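Local coordinates for protein probable mannosyltransferase KTR4 (Saccharomyces cerevisiae, PDB 5A07) that belongs to a family of yeast glycosyltransferases with the GT-A type of fold and binds guanosine-5'-diphosphate and a manganese ion, at residues H316-F321 with Y379-Y384; T385-C390 with C401-F406; V259-D264 with Q415-T420; E77-Q82 with W373-G378. One frame throughout, in Å; residues are numbered along the deposited sequence.

Interaction 1: H316-F321 with Y379-Y384. With MN (manganese (II) ion), chain G.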
# COMPACT_ATOMS: atom_id res chain seq x y z
N HIS B 316 5.89 5.15 -3.06
CA HIS B 316 4.82 4.73 -2.22
C HIS B 316 4.63 3.22 -2.25
O HIS B 316 5.00 2.57 -3.22
CB HIS B 316 3.52 5.47 -2.62
CG HIS B 316 3.06 5.18 -4.01
ND1 HIS B 316 3.59 5.79 -5.14
CD2 HIS B 316 2.15 4.30 -4.46
CE1 HIS B 316 3.00 5.31 -6.21
NE2 HIS B 316 2.11 4.42 -5.83
N PHE B 317 4.06 2.68 -1.18
CA PHE B 317 3.64 1.27 -1.18
C PHE B 317 2.44 1.22 -2.11
O PHE B 317 1.57 2.07 -2.04
CB PHE B 317 3.26 0.81 0.20
CG PHE B 317 4.32 1.13 1.23
CD1 PHE B 317 5.55 0.50 1.15
CD2 PHE B 317 4.08 2.05 2.24
CE1 PHE B 317 6.59 0.85 2.02
CE2 PHE B 317 5.08 2.37 3.12
CZ PHE B 317 6.32 1.77 3.01
N TRP B 318 2.37 0.17 -2.92
CA TRP B 318 1.28 0.06 -3.89
C TRP B 318 0.10 -0.64 -3.29
O TRP B 318 -0.00 -1.89 -3.31
CB TRP B 318 1.77 -0.67 -5.12
CG TRP B 318 0.96 -0.31 -6.38
CD1 TRP B 318 0.38 0.88 -6.67
CD2 TRP B 318 0.73 -1.16 -7.48
NE1 TRP B 318 -0.21 0.82 -7.95
CE2 TRP B 318 0.00 -0.43 -8.44
CE3 TRP B 318 1.03 -2.49 -7.74
CZ2 TRP B 318 -0.42 -1.00 -9.62
CZ3 TRP B 318 0.65 -3.02 -8.96
CH2 TRP B 318 -0.05 -2.27 -9.87
N THR B 319 -0.79 0.16 -2.77
CA THR B 319 -1.79 -0.28 -1.80
C THR B 319 -2.92 -1.20 -2.32
O THR B 319 -3.73 -1.64 -1.54
CB THR B 319 -2.49 0.94 -1.13
OG1 THR B 319 -3.02 1.77 -2.16
CG2 THR B 319 -1.44 1.72 -0.27
N ASN B 320 -2.99 -1.51 -3.62
CA ASN B 320 -3.99 -2.49 -4.02
C ASN B 320 -3.88 -3.79 -3.24
O ASN B 320 -4.84 -4.52 -3.09
CB ASN B 320 -4.06 -2.68 -5.52
CG ASN B 320 -2.73 -3.03 -6.18
OD1 ASN B 320 -2.16 -4.06 -5.92
ND2 ASN B 320 -2.30 -2.19 -7.07
N PHE B 321 -2.66 -4.12 -2.83
CA PHE B 321 -2.40 -5.13 -1.78
C PHE B 321 -1.86 -4.41 -0.57
O PHE B 321 -0.98 -3.58 -0.71
CB PHE B 321 -1.31 -6.10 -2.25
CG PHE B 321 -0.75 -7.00 -1.13
CD1 PHE B 321 0.21 -6.52 -0.25
CD2 PHE B 321 -1.22 -8.24 -0.94
CE1 PHE B 321 0.73 -7.33 0.76
CE2 PHE B 321 -0.74 -9.04 0.06
CZ PHE B 321 0.22 -8.59 0.92
N TYR B 379 2.55 -12.02 -6.38
CA TYR B 379 1.34 -11.21 -6.54
C TYR B 379 1.38 -10.37 -7.78
O TYR B 379 2.46 -9.81 -8.18
CB TYR B 379 1.22 -10.20 -5.39
CG TYR B 379 0.08 -9.23 -5.55
CD1 TYR B 379 -1.17 -9.57 -5.10
CD2 TYR B 379 0.30 -7.92 -5.94
CE1 TYR B 379 -2.23 -8.65 -5.15
CE2 TYR B 379 -0.71 -6.98 -6.02
CZ TYR B 379 -2.02 -7.38 -5.64
OH TYR B 379 -3.06 -6.49 -5.63
N HIS B 380 0.24 -10.25 -8.46
CA HIS B 380 0.13 -9.34 -9.63
C HIS B 380 -1.12 -8.55 -9.62
O HIS B 380 -2.19 -9.11 -9.36
CB HIS B 380 0.24 -10.17 -10.90
CG HIS B 380 -0.24 -9.49 -12.14
ND1 HIS B 380 -1.46 -9.76 -12.71
CD2 HIS B 380 0.35 -8.58 -12.94
CE1 HIS B 380 -1.59 -9.07 -13.85
NE2 HIS B 380 -0.50 -8.34 -14.00
N HIS B 381 -0.99 -7.27 -9.96
CA HIS B 381 -2.09 -6.40 -10.31
C HIS B 381 -1.53 -5.64 -11.48
O HIS B 381 -0.42 -5.06 -11.43
CB HIS B 381 -2.39 -5.43 -9.16
CG HIS B 381 -3.48 -4.41 -9.43
ND1 HIS B 381 -3.40 -3.44 -10.39
CD2 HIS B 381 -4.67 -4.21 -8.82
CE1 HIS B 381 -4.47 -2.66 -10.34
NE2 HIS B 381 -5.25 -3.13 -9.40
N THR B 382 -2.28 -5.59 -12.56
CA THR B 382 -1.72 -4.94 -13.76
C THR B 382 -1.14 -3.53 -13.47
O THR B 382 -1.76 -2.79 -12.77
CB THR B 382 -2.78 -4.81 -14.95
OG1 THR B 382 -2.10 -4.19 -16.05
CG2 THR B 382 -3.98 -3.93 -14.61
N PRO B 383 0.04 -3.18 -13.98
CA PRO B 383 0.96 -3.93 -14.84
C PRO B 383 2.19 -4.54 -14.13
O PRO B 383 3.17 -4.89 -14.80
CB PRO B 383 1.50 -2.84 -15.74
CG PRO B 383 1.60 -1.64 -14.87
CD PRO B 383 0.45 -1.76 -13.89
N TYR B 384 2.13 -4.75 -12.82
CA TYR B 384 3.35 -5.12 -12.07
C TYR B 384 3.18 -6.39 -11.31
O TYR B 384 2.08 -6.73 -10.82
CB TYR B 384 3.71 -3.96 -11.14
CG TYR B 384 3.99 -2.61 -11.81
CD1 TYR B 384 5.01 -2.46 -12.70
CD2 TYR B 384 3.20 -1.52 -11.54
CE1 TYR B 384 5.20 -1.27 -13.34
CE2 TYR B 384 3.42 -0.28 -12.11
CZ TYR B 384 4.43 -0.17 -13.00
OH TYR B 384 4.66 0.99 -13.62
MN MN G . -7.34 -2.00 -8.93
O HOH W 1 -5.29 -6.97 -3.96
O HOH W 2 -7.52 -1.85 -11.29
O HOH W 3 -8.59 -4.01 -9.27
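Asn320 and His381 mark the closest backbone approach, CA to CA 7.6 Å, where the type I turn from Trp318 to Phe321 faces strand 379-381 without backbone hydrogen bonds. Side chains carry the contact, one of them, Trp318, also touching backbone carbonyls. The Asn320 amide, its CG between the backbone N and the carbonyl carbon (chi1 54°), stacks on the His381 imidazole, planes 8° apart, with Asn320 ND2 3.4 Å from His381 CG. The same ND2 sits over the centre of the Trp318 ring, whose opposite face receives Tyr384. Asn320 OD1 sets which way round the amide lies, accepting a hydrogen bond from Tyr379 OH at 2.6 Å. Tyr379 OH accepts from a water that also donates to Asn320 O. This network is the second shell of the metal site of the GT-A fold: His381 NE2 binds the manganese ion at 2.4 Å, alongside Glu232 and two waters. His381 ND1 donates to Thr382 O at 3.0 Å, almost in the ring plane, helping to fix the imidazole's rotation. Trp318 presents its rim to the backbone carbonyls of His381 and Thr382, with CH2 3.2 Å from His381 O. Tyr384 meets Trp318 in a T-shaped pair, its edge toward the indole face and the planes 73° apart. At the other end, Phe321 CB rests over the Tyr379 ring, 3.7 Å from CZ.

Interaction 2: T385-C390 with C401-F406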
# COMPACT_ATOMS: atom_id res chain seq x y z
N THR B 385 4.30 -7.07 -11.13
CA THR B 385 4.32 -8.36 -10.47
C THR B 385 5.49 -8.47 -9.51
O THR B 385 6.61 -8.09 -9.85
CB THR B 385 4.48 -9.49 -11.51
OG1 THR B 385 3.36 -9.48 -12.40
CG2 THR B 385 4.47 -10.81 -10.88
N ASN B 386 5.22 -8.99 -8.29
CA ASN B 386 6.24 -9.47 -7.40
C ASN B 386 6.27 -11.00 -7.56
O ASN B 386 5.32 -11.68 -7.15
CB ASN B 386 5.88 -9.12 -5.94
CG ASN B 386 6.89 -9.68 -4.97
OD1 ASN B 386 8.12 -9.39 -5.07
ND2 ASN B 386 6.40 -10.44 -3.99
N CYS B 387 7.35 -11.53 -8.12
CA CYS B 387 7.46 -12.95 -8.43
C CYS B 387 8.78 -13.50 -7.88
O CYS B 387 9.82 -13.30 -8.51
CB CYS B 387 7.39 -13.18 -9.94
SG CYS B 387 7.31 -14.97 -10.29
N PRO B 388 8.75 -14.12 -6.67
CA PRO B 388 10.02 -14.51 -6.05
C PRO B 388 10.57 -15.81 -6.64
O PRO B 388 9.88 -16.47 -7.46
CB PRO B 388 9.64 -14.73 -4.58
CG PRO B 388 8.19 -15.16 -4.65
CD PRO B 388 7.60 -14.38 -5.76
N THR B 389 11.75 -16.20 -6.16
CA THR B 389 12.42 -17.39 -6.59
C THR B 389 12.39 -18.43 -5.47
O THR B 389 12.61 -18.09 -4.29
CB THR B 389 13.87 -17.05 -6.94
OG1 THR B 389 13.91 -16.20 -8.09
CG2 THR B 389 14.69 -18.33 -7.22
N CYS B 390 12.04 -19.68 -5.82
CA CYS B 390 12.01 -20.81 -4.91
C CYS B 390 13.29 -21.66 -5.03
O CYS B 390 13.93 -21.63 -6.09
CB CYS B 390 10.85 -21.77 -5.30
SG CYS B 390 9.28 -20.93 -5.15
N CYS B 401 4.13 -17.04 -12.87
CA CYS B 401 4.83 -15.80 -13.01
C CYS B 401 6.32 -16.11 -13.25
O CYS B 401 6.81 -17.12 -12.83
CB CYS B 401 4.63 -14.85 -11.81
SG CYS B 401 5.26 -15.40 -10.20
N VAL B 402 6.98 -15.22 -13.96
CA VAL B 402 8.42 -15.29 -14.25
C VAL B 402 9.25 -14.57 -13.11
O VAL B 402 9.08 -13.39 -12.90
CB VAL B 402 8.68 -14.61 -15.58
CG1 VAL B 402 10.17 -14.50 -15.87
CG2 VAL B 402 7.92 -15.38 -16.66
N PRO B 403 10.10 -15.30 -12.42
CA PRO B 403 10.79 -14.77 -11.23
C PRO B 403 11.57 -13.56 -11.57
O PRO B 403 12.23 -13.53 -12.61
CB PRO B 403 11.71 -15.91 -10.83
CG PRO B 403 10.95 -17.13 -11.23
CD PRO B 403 10.28 -16.78 -12.56
N GLY B 404 11.33 -12.49 -10.80
CA GLY B 404 12.03 -11.26 -10.93
C GLY B 404 11.54 -10.34 -12.01
O GLY B 404 12.03 -9.23 -12.15
N LYS B 405 10.56 -10.78 -12.79
CA LYS B 405 10.05 -9.89 -13.82
C LYS B 405 8.95 -8.95 -13.31
O LYS B 405 7.77 -9.32 -13.19
CB LYS B 405 9.52 -10.76 -14.97
CG LYS B 405 9.18 -10.04 -16.25
CD LYS B 405 10.45 -9.45 -16.82
CE LYS B 405 10.19 -9.00 -18.26
NZ LYS B 405 11.39 -8.29 -18.77
N PHE B 406 9.35 -7.72 -13.02
CA PHE B 406 8.54 -6.72 -12.41
C PHE B 406 7.42 -6.30 -13.36
O PHE B 406 6.33 -6.05 -12.94
CB PHE B 406 9.46 -5.53 -12.10
CG PHE B 406 8.81 -4.28 -11.70
CD1 PHE B 406 8.14 -4.16 -10.45
CD2 PHE B 406 8.91 -3.18 -12.48
CE1 PHE B 406 7.58 -2.98 -10.04
CE2 PHE B 406 8.34 -1.97 -12.06
CZ PHE B 406 7.72 -1.86 -10.81
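Cys387 and Cys401 are covalently joined, SG to SG 2.1 Å, and the chi3 of 80° makes the disulfide right-handed. The two halves are built differently: in Cys387 the sulfur is anti to the backbone N (chi1 -173°), whereas in Cys401 it stands between the backbone N and the carbonyl carbon. Cys387 has the most surface covered by the contact, because its backbone and CB are engaged as well. Its carbonyl O accepts from Gly404 N at 2.9 Å, and a CA-H...O contact from Pro403 CA reaches the same oxygen at 3.2 Å. Cys387 CB lies 3.4 Å from Val402 O. These partners belong to a type II turn from Val402 to Lys405, in which Gly404 takes the positive phi (81°) usual for the third position. Thr385, next in covered surface, ties down the far end: its N donates to Phe406 O at 2.9 Å, and its O faces Phe406 CA in a CA-H...O contact. Thr385 CB packs on Lys405 O, while CG2 reaches back to Cys401 CB at 4.1 Å, linking this end to the disulfide. Thr385 belongs to strand 384-386, an outer strand of a three-stranded antiparallel sheet; Phe406 turns inward onto Tyr384 and strand 256-262, and Thr389 OG1 is hydrogen-bonded to Leu80 O at the end of helix 65-80.

Interaction 3: V259-D264 with Q415-T420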
# COMPACT_ATOMS: atom_id res chain seq x y z
N VAL B 259 3.93 -5.60 -0.93
CA VAL B 259 4.64 -6.37 -1.95
C VAL B 259 5.35 -5.58 -3.06
O VAL B 259 6.39 -6.07 -3.62
CB VAL B 259 3.80 -7.49 -2.62
CG1 VAL B 259 3.42 -8.58 -1.65
CG2 VAL B 259 2.55 -6.94 -3.28
N LEU B 260 4.80 -4.42 -3.42
CA LEU B 260 5.25 -3.66 -4.52
C LEU B 260 5.42 -2.18 -4.07
O LEU B 260 4.65 -1.70 -3.25
CB LEU B 260 4.27 -3.76 -5.73
CG LEU B 260 4.34 -5.14 -6.40
CD1 LEU B 260 3.12 -5.46 -7.27
CD2 LEU B 260 5.64 -5.26 -7.21
N ASN B 261 6.37 -1.47 -4.65
CA ASN B 261 6.81 -0.15 -4.15
C ASN B 261 7.16 0.67 -5.38
O ASN B 261 8.07 0.32 -6.10
CB ASN B 261 8.04 -0.44 -3.26
CG ASN B 261 8.48 0.72 -2.43
OD1 ASN B 261 8.72 1.84 -2.93
ND2 ASN B 261 8.65 0.45 -1.13
N LEU B 262 6.43 1.74 -5.63
CA LEU B 262 6.43 2.44 -6.88
C LEU B 262 6.57 3.97 -6.73
O LEU B 262 6.25 4.56 -5.72
CB LEU B 262 5.08 2.24 -7.64
CG LEU B 262 4.56 0.82 -7.93
CD1 LEU B 262 3.22 0.88 -8.69
CD2 LEU B 262 5.59 0.06 -8.72
N TYR B 263 6.93 4.57 -7.83
CA TYR B 263 6.84 6.00 -8.02
C TYR B 263 5.38 6.30 -8.42
O TYR B 263 4.72 5.50 -9.07
CB TYR B 263 7.77 6.48 -9.10
CG TYR B 263 9.21 6.50 -8.66
CD1 TYR B 263 9.98 5.33 -8.68
CD2 TYR B 263 9.77 7.63 -8.15
CE1 TYR B 263 11.31 5.33 -8.24
CE2 TYR B 263 11.12 7.64 -7.65
CZ TYR B 263 11.88 6.47 -7.72
OH TYR B 263 13.18 6.45 -7.21
N ASP B 264 4.93 7.49 -8.10
CA ASP B 264 3.65 7.93 -8.51
C ASP B 264 3.74 8.98 -9.63
O ASP B 264 4.78 9.52 -9.93
CB ASP B 264 2.90 8.53 -7.31
CG ASP B 264 1.36 8.24 -7.35
OD1 ASP B 264 0.79 8.04 -8.42
OD2 ASP B 264 0.71 8.24 -6.32
N GLN B 415 9.54 3.08 -12.90
CA GLN B 415 8.52 3.25 -11.90
C GLN B 415 8.72 2.39 -10.62
O GLN B 415 8.03 2.57 -9.68
CB GLN B 415 7.13 2.99 -12.55
CG GLN B 415 6.82 3.89 -13.75
CD GLN B 415 7.00 5.33 -13.45
OE1 GLN B 415 6.33 5.88 -12.62
NE2 GLN B 415 7.96 5.98 -14.13
N ASN B 416 9.69 1.51 -10.61
CA ASN B 416 10.01 0.65 -9.46
C ASN B 416 10.86 1.46 -8.45
O ASN B 416 11.91 1.99 -8.82
CB ASN B 416 10.80 -0.55 -9.93
CG ASN B 416 10.83 -1.68 -8.91
OD1 ASN B 416 10.37 -1.55 -7.77
ND2 ASN B 416 11.41 -2.77 -9.31
N CYS B 417 10.36 1.56 -7.22
CA CYS B 417 11.09 2.19 -6.13
C CYS B 417 11.65 1.19 -5.15
O CYS B 417 12.23 1.56 -4.14
CB CYS B 417 10.21 3.23 -5.45
SG CYS B 417 11.24 4.33 -4.42
N GLN B 418 11.54 -0.11 -5.44
CA GLN B 418 11.91 -1.11 -4.47
C GLN B 418 13.42 -1.06 -4.13
O GLN B 418 13.77 -1.30 -2.98
CB GLN B 418 11.49 -2.51 -4.91
CG GLN B 418 11.79 -3.63 -3.90
CD GLN B 418 10.89 -3.53 -2.69
OE1 GLN B 418 9.66 -3.38 -2.84
NE2 GLN B 418 11.44 -3.58 -1.54
N ALA B 419 14.31 -0.74 -5.09
CA ALA B 419 15.74 -0.63 -4.81
C ALA B 419 16.02 0.41 -3.76
O ALA B 419 16.88 0.20 -2.91
CB ALA B 419 16.54 -0.32 -6.07
N THR B 420 15.29 1.53 -3.79
CA THR B 420 15.45 2.57 -2.78
C THR B 420 15.07 2.08 -1.37
O THR B 420 15.80 2.31 -0.40
CB THR B 420 14.66 3.84 -3.16
OG1 THR B 420 15.21 4.35 -4.37
CG2 THR B 420 14.71 4.91 -2.05
O HOH W 4 8.56 -4.98 -4.78
O HOH W 5 8.09 -2.82 -6.57
O HOH W 6 4.08 5.21 -11.66
O HOH W 7 14.21 4.31 -6.85
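Asn261 and Tyr263 grip the chain of 415-417 through two backbone hydrogen bonds, Cys417 N to Asn261 O at 2.8 Å and Tyr263 N to Gln415 O at 2.9 Å. They flank Leu262 and Asn416, the non-hydrogen-bonded pair of a single antiparallel bridge. Packing is close on the Cys417 side. Tyr263 directs its ring edge at the backbone, CE1 3.4 Å from Asn416 O, and Cys417 SG stands obliquely 4.4 Å from the ring centroid. Asn261 OD1, hydrogen-bonded to Trp295, touches Cys417 CB at 3.2 Å. Asn416 OD1 accepts from Gln418 N, an Asx turn at the start of helix 418-425.

Elsewhere water replaces direct contact. One molecule accepts from Asn261 N and donates to Asn416 OD1; another donates to both Tyr263 O and Gln415 OE1, the bend of Gln415 at chi2 (-52°) bringing CD round. A third donates to Thr420 OG1, also hydrogen-bonded to Asp298, and lies doubtfully close to Tyr263 OH.

The bridge joins strand 256-262 of the main mixed sheet, between strands 316-317 and 371-373, to the head of helix 418-425; a disulfide from Cys417 to Cys315 adds a covalent link, and Tyr76 of helix 65-80 packs on Asn416 and Gln418.

Interaction 4: E77-Q82 with W373-G378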
# COMPACT_ATOMS: atom_id res chain seq x y z
N GLU B 77 17.07 -7.21 -8.83
CA GLU B 77 17.27 -8.53 -9.33
C GLU B 77 18.00 -9.46 -8.36
O GLU B 77 17.65 -10.63 -8.23
CB GLU B 77 18.00 -8.46 -10.67
CG GLU B 77 18.32 -9.81 -11.26
CD GLU B 77 19.09 -9.75 -12.61
OE1 GLU B 77 18.49 -9.42 -13.66
OE2 GLU B 77 20.29 -10.12 -12.64
N GLU B 78 19.01 -8.93 -7.69
CA GLU B 78 19.71 -9.73 -6.70
C GLU B 78 18.80 -10.18 -5.62
O GLU B 78 18.99 -11.26 -5.05
CB GLU B 78 20.87 -8.91 -6.09
CG GLU B 78 22.03 -8.81 -7.09
CD GLU B 78 23.10 -7.74 -6.76
OE1 GLU B 78 22.93 -6.90 -5.85
OE2 GLU B 78 24.11 -7.69 -7.51
N PHE B 79 17.80 -9.37 -5.28
CA PHE B 79 16.87 -9.87 -4.30
C PHE B 79 15.87 -10.85 -4.87
O PHE B 79 15.59 -11.89 -4.29
CB PHE B 79 16.18 -8.71 -3.53
CG PHE B 79 17.00 -8.21 -2.38
CD1 PHE B 79 18.19 -7.57 -2.60
CD2 PHE B 79 16.60 -8.41 -1.07
CE1 PHE B 79 19.02 -7.21 -1.56
CE2 PHE B 79 17.38 -7.97 -0.00
CZ PHE B 79 18.60 -7.38 -0.27
N LEU B 80 15.27 -10.49 -6.00
CA LEU B 80 14.20 -11.32 -6.58
C LEU B 80 14.70 -12.66 -7.07
O LEU B 80 13.94 -13.66 -6.99
CB LEU B 80 13.48 -10.57 -7.66
CG LEU B 80 12.28 -9.74 -7.24
CD1 LEU B 80 11.08 -10.60 -6.82
CD2 LEU B 80 12.60 -8.78 -6.08
N LEU B 81 15.96 -12.75 -7.48
CA LEU B 81 16.57 -14.04 -7.86
C LEU B 81 17.16 -14.79 -6.75
O LEU B 81 17.52 -15.94 -6.92
CB LEU B 81 17.58 -13.91 -9.03
CG LEU B 81 17.08 -13.21 -10.27
CD1 LEU B 81 18.21 -13.20 -11.31
CD2 LEU B 81 15.80 -13.83 -10.82
N GLN B 82 17.10 -14.29 -5.53
CA GLN B 82 17.56 -15.10 -4.35
C GLN B 82 16.49 -16.13 -4.03
O GLN B 82 15.29 -15.82 -3.96
CB GLN B 82 17.75 -14.14 -3.16
CG GLN B 82 18.12 -14.72 -1.82
CD GLN B 82 18.12 -13.62 -0.68
OE1 GLN B 82 18.14 -12.38 -0.92
NE2 GLN B 82 18.04 -14.08 0.54
N TRP B 373 8.26 -6.07 4.02
CA TRP B 373 8.16 -6.44 2.61
C TRP B 373 7.94 -7.96 2.47
O TRP B 373 8.83 -8.77 2.76
CB TRP B 373 9.42 -6.03 1.84
CG TRP B 373 9.41 -6.37 0.39
CD1 TRP B 373 8.34 -6.40 -0.41
CD2 TRP B 373 10.52 -6.59 -0.44
NE1 TRP B 373 8.68 -6.73 -1.68
CE2 TRP B 373 10.03 -6.87 -1.73
CE3 TRP B 373 11.90 -6.63 -0.23
CZ2 TRP B 373 10.85 -7.13 -2.80
CZ3 TRP B 373 12.72 -6.90 -1.27
CH2 TRP B 373 12.20 -7.14 -2.55
N PHE B 374 6.72 -8.33 2.02
CA PHE B 374 6.32 -9.73 1.92
C PHE B 374 6.88 -10.30 0.64
O PHE B 374 6.15 -10.53 -0.36
CB PHE B 374 4.78 -9.87 1.97
CG PHE B 374 4.24 -10.00 3.35
CD1 PHE B 374 4.46 -11.15 4.08
CD2 PHE B 374 3.52 -8.94 3.94
CE1 PHE B 374 3.98 -11.25 5.39
CE2 PHE B 374 3.06 -9.06 5.23
CZ PHE B 374 3.29 -10.21 5.97
N ARG B 375 8.18 -10.57 0.64
CA ARG B 375 8.86 -11.06 -0.55
C ARG B 375 8.23 -12.36 -1.05
O ARG B 375 8.21 -12.61 -2.27
CB ARG B 375 10.37 -11.27 -0.26
CG ARG B 375 11.12 -9.95 -0.07
CD ARG B 375 12.53 -10.23 0.45
NE ARG B 375 13.40 -10.83 -0.59
CZ ARG B 375 14.65 -11.23 -0.37
NH1 ARG B 375 15.23 -11.06 0.85
NH2 ARG B 375 15.34 -11.79 -1.34
N ASP B 376 7.74 -13.16 -0.13
CA ASP B 376 7.24 -14.48 -0.45
C ASP B 376 5.84 -14.47 -1.07
O ASP B 376 5.41 -15.54 -1.57
CB ASP B 376 7.25 -15.43 0.80
CG ASP B 376 6.54 -14.84 2.05
OD1 ASP B 376 6.40 -13.56 2.21
OD2 ASP B 376 6.13 -15.63 2.94
N ILE B 377 5.13 -13.34 -0.99
CA ILE B 377 3.75 -13.27 -1.52
C ILE B 377 3.85 -12.91 -2.99
O ILE B 377 3.96 -11.75 -3.38
CB ILE B 377 2.81 -12.37 -0.71
CG1 ILE B 377 2.74 -12.90 0.71
CG2 ILE B 377 1.46 -12.38 -1.43
CD1 ILE B 377 1.81 -12.11 1.61
N GLY B 378 3.88 -13.94 -3.84
CA GLY B 378 3.89 -13.75 -5.26
C GLY B 378 2.52 -13.12 -5.67
O GLY B 378 1.47 -13.64 -5.29
O HOH W 8 12.54 -11.62 -3.23
O HOH W 9 17.55 -11.93 2.22
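Arg375 NH2 holds two acceptors at once, Gln82 OE1 at 2.9 Å and Phe79 O at 3.0 Å. The first bond is nearly straight (171° at the hydrogen) and lies in the guanidinium plane, yet NH2 stands well above the plane of the Gln82 amide, 77° out of it. The second is more bent. Phe79 O is shared: Gln82 N reaches it from the opposite face of the carbonyl plane, and a water donates to it too. That water accepts from Arg375 NE at 2.9 Å, while another accepts from both Arg375 NH1 and Gln82 NE2, so each guanidinium nitrogen has a partner. A bend at chi3 sets NE off the line of the chain.

The arrangement sets a cationic group beside the C-terminal end of helix 65-80, where the helix dipole would probably favour it. Arg375 itself comes from a type I turn, Phe374 to Ile377, that connects strands 371-373 and 379-381 of two different sheets. Asp376 OD2 of this turn is hydrogen-bonded to Tyr243, and Ile377 O to Asn386.

Aromatic groups flank the polar network. Phe79 CD2 lies over the centre of the guanidinium, 3.5 Å from CZ of Arg375, the two planes 49° apart. Trp373 meets the helix with its rim, CH2 3.9 Å from Leu80 CD2 and CZ3 4.2 Å from Phe79 CD2. Its face carries Arg375 CG, and its NE1 is hydrogen-bonded to Val259 O.

In the fold
Interactions 1 and 3 are buried near the centre of the chain, their centres about 10 Å apart, and meet through strands 316-317 and 256-262 of the mixed sheet. Interactions 2 and 4 lie about 19 and 17 Å from that centre; interaction 4 is still largely buried, interaction 2 only partly, with exposed residues. The chemistry follows: aromatic rings, an amide and the metal ligand in interaction 1; backbone bonds and bridging waters in interaction 3; a disulfide and a turn in interaction 2; a charged guanidinium at a helix end in interaction 4. Interactions 1 and 2 share the three-stranded sheet, where Tyr379 O probably bonds Asn386 N. Phe321 of interaction 1 packs on Ile377 of interaction 4.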